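Adenosine monophosphate-protein transferase (Sulfolobus tokodaii, PDB 2EKM) is of unknown function but probably acts on adenosine or adenosine nucleotides. Local coordinates at residues D6-E11 against L76-G81. Residues are numbered along the deposited sequence; the frame is centred on the assembly and turned at random.
Sequences DVIRVE and LKIGAG
K77 sets CG anti to its own carbonyl carbon (chi1 -65°) and bends at chi3 (63°), and its ammonium group meets strand 4-10 at the carbonyl of R9; in I8, CG2 lies anti to the backbone N and reaches the base of the lysine. The bond from K77 NZ to R9 O is 2.7 Å long, with a C=O...N angle of 166°, so the donor sits nearly in line with the carbonyl. A water bonded to K77 NZ at 2.8 Å also accepts the backbone N-H of E11, at 2.9 Å from E11 N, carrying the grip two residues further. E11 OE1 stays 5.9 Å from K77 NZ, too far for a salt bridge, though its charge may still steady the ammonium. Here the last turn of helix 65-78 abuts strand 4-10, an outermost strand, within this chain, of a three-stranded antiparallel sheet; strand 4-10 pairs through its backbone with strand 117-123 while I8 faces the helix. I8 CG2 packs 3.7 Å from K77 CB, and I8 CD1 lies 3.4 Å from K77 O. That carbonyl and its neighbour, I78 O, receive R128 of strand 128-135, the former weakly; I78 itself touches I8 only loosely. An alanine in place of I8 would probably open a gap beside K77 CB and K77 O, leaving the helix end less firmly seated on the strand. Helix 65-78 ends at I78; G79, the next residue, has positive phi, and the chain goes on to strand 83-89. The guanidinium of R9 leads away from the helix to Q126 of the third subunit.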
loop_
_atom_site.group_PDB
_atom_site.type_symbol
_atom_site.label_atom_id
_atom_site.label_comp_id
_atom_site.label_asym_id
_atom_site.label_seq_id
_atom_site.Cartn_x
_atom_site.Cartn_y
_atom_site.Cartn_z
ATOM N N ASP A 6 -16.056 3.098 -11.242
ATOM C CA ASP A 6 -17.262 2.761 -10.492
ATOM C C ASP A 6 -17.055 3.045 -9.012
ATOM O O ASP A 6 -15.945 2.911 -8.494
ATOM C CB ASP A 6 -17.604 1.281 -10.675
ATOM C CG ASP A 6 -18.088 0.961 -12.076
ATOM O OD1 ASP A 6 -18.456 1.899 -12.811
ATOM O OD2 ASP A 6 -18.111 -0.231 -12.440
ATOM N N VAL A 7 -18.127 3.450 -8.340
ATOM C CA VAL A 7 -18.083 3.739 -6.912
ATOM C C VAL A 7 -18.887 2.646 -6.223
ATOM O O VAL A 7 -20.109 2.606 -6.337
ATOM C CB VAL A 7 -18.716 5.109 -6.593
ATOM C CG1 VAL A 7 -18.619 5.395 -5.097
ATOM C CG2 VAL A 7 -18.020 6.202 -7.402
ATOM N N ILE A 8 -18.195 1.764 -5.511
ATOM C CA ILE A 8 -18.835 0.645 -4.827
ATOM C C ILE A 8 -19.110 0.889 -3.344
ATOM O O ILE A 8 -18.194 1.189 -2.577
ATOM C CB ILE A 8 -17.962 -0.635 -4.952
ATOM C CG1 ILE A 8 -17.692 -0.939 -6.429
ATOM C CG2 ILE A 8 -18.647 -1.814 -4.271
ATOM C CD1 ILE A 8 -18.943 -1.141 -7.257
ATOM N N ARG A 9 -20.373 0.749 -2.950
ATOM C CA ARG A 9 -20.776 0.920 -1.559
ATOM C C ARG A 9 -20.522 -0.375 -0.798
ATOM O O ARG A 9 -21.039 -1.428 -1.169
ATOM C CB ARG A 9 -22.263 1.281 -1.468
ATOM C CG ARG A 9 -22.844 1.209 -0.050
ATOM C CD ARG A 9 -22.127 2.144 0.922
ATOM N NE ARG A 9 -22.293 3.550 0.552
ATOM C CZ ARG A 9 -21.613 4.555 1.097
ATOM N NH1 ARG A 9 -20.716 4.315 2.046
ATOM N NH2 ARG A 9 -21.818 5.797 0.683
ATOM N N VAL A 10 -19.726 -0.293 0.262
ATOM C CA VAL A 10 -19.403 -1.460 1.074
ATOM C C VAL A 10 -20.289 -1.509 2.316
ATOM O O VAL A 10 -20.288 -0.577 3.119
ATOM C CB VAL A 10 -17.918 -1.433 1.515
ATOM C CG1 VAL A 10 -17.637 -2.571 2.496
ATOM C CG2 VAL A 10 -17.011 -1.553 0.290
ATOM N N GLU A 11 -21.051 -2.589 2.472
ATOM C CA GLU A 11 -21.923 -2.712 3.634
ATOM C C GLU A 11 -21.123 -3.107 4.870
ATOM O O GLU A 11 -20.385 -4.089 4.859
ATOM C CB GLU A 11 -23.032 -3.747 3.388
ATOM C CG GLU A 11 -23.761 -4.177 4.672
ATOM C CD GLU A 11 -24.915 -5.140 4.424
ATOM O OE1 GLU A 11 -24.825 -5.969 3.493
ATOM O OE2 GLU A 11 -25.909 -5.080 5.176
ATOM N N LEU A 76 -17.561 -9.608 -4.503
ATOM C CA LEU A 76 -18.235 -9.669 -5.795
ATOM C C LEU A 76 -18.539 -8.270 -6.326
ATOM O O LEU A 76 -18.412 -8.008 -7.520
ATOM C CB LEU A 76 -19.545 -10.451 -5.673
ATOM C CG LEU A 76 -19.490 -11.979 -5.700
ATOM C CD1 LEU A 76 -20.849 -12.530 -5.298
ATOM C CD2 LEU A 76 -19.107 -12.465 -7.099
ATOM N N LYS A 77 -18.954 -7.378 -5.434
ATOM C CA LYS A 77 -19.285 -6.010 -5.822
ATOM C C LYS A 77 -18.058 -5.248 -6.316
ATOM O O LYS A 77 -18.143 -4.463 -7.257
ATOM C CB LYS A 77 -19.939 -5.291 -4.645
ATOM C CG LYS A 77 -21.283 -5.899 -4.267
ATOM C CD LYS A 77 -21.751 -5.477 -2.882
ATOM C CE LYS A 77 -21.982 -3.984 -2.786
ATOM N NZ LYS A 77 -22.610 -3.631 -1.480
ATOM N N ILE A 78 -16.917 -5.470 -5.677
ATOM C CA ILE A 78 -15.696 -4.812 -6.113
ATOM C C ILE A 78 -15.322 -5.483 -7.435
ATOM O O ILE A 78 -14.968 -4.813 -8.405
ATOM C CB ILE A 78 -14.569 -4.991 -5.081
ATOM C CG1 ILE A 78 -14.933 -4.246 -3.791
ATOM C CG2 ILE A 78 -13.245 -4.480 -5.655
ATOM C CD1 ILE A 78 -13.924 -4.431 -2.655
ATOM N N GLY A 79 -15.429 -6.810 -7.460
ATOM C CA GLY A 79 -15.141 -7.584 -8.658
ATOM C C GLY A 79 -13.777 -7.415 -9.301
ATOM O O GLY A 79 -13.638 -7.577 -10.514
ATOM N N ALA A 80 -12.764 -7.110 -8.502
ATOM C CA ALA A 80 -11.416 -6.918 -9.031
ATOM C C ALA A 80 -10.499 -8.088 -8.679
ATOM O O ALA A 80 -10.355 -8.448 -7.510
ATOM C CB ALA A 80 -10.832 -5.616 -8.500
ATOM N N GLY A 81 -9.880 -8.678 -9.699
ATOM C CA GLY A 81 -8.984 -9.796 -9.469
ATOM C C GLY A 81 -7.966 -9.582 -8.360
ATOM O O GLY A 81 -7.399 -8.497 -8.219
HETATM O O HOH W 1 -21.161 -4.859 0.639
#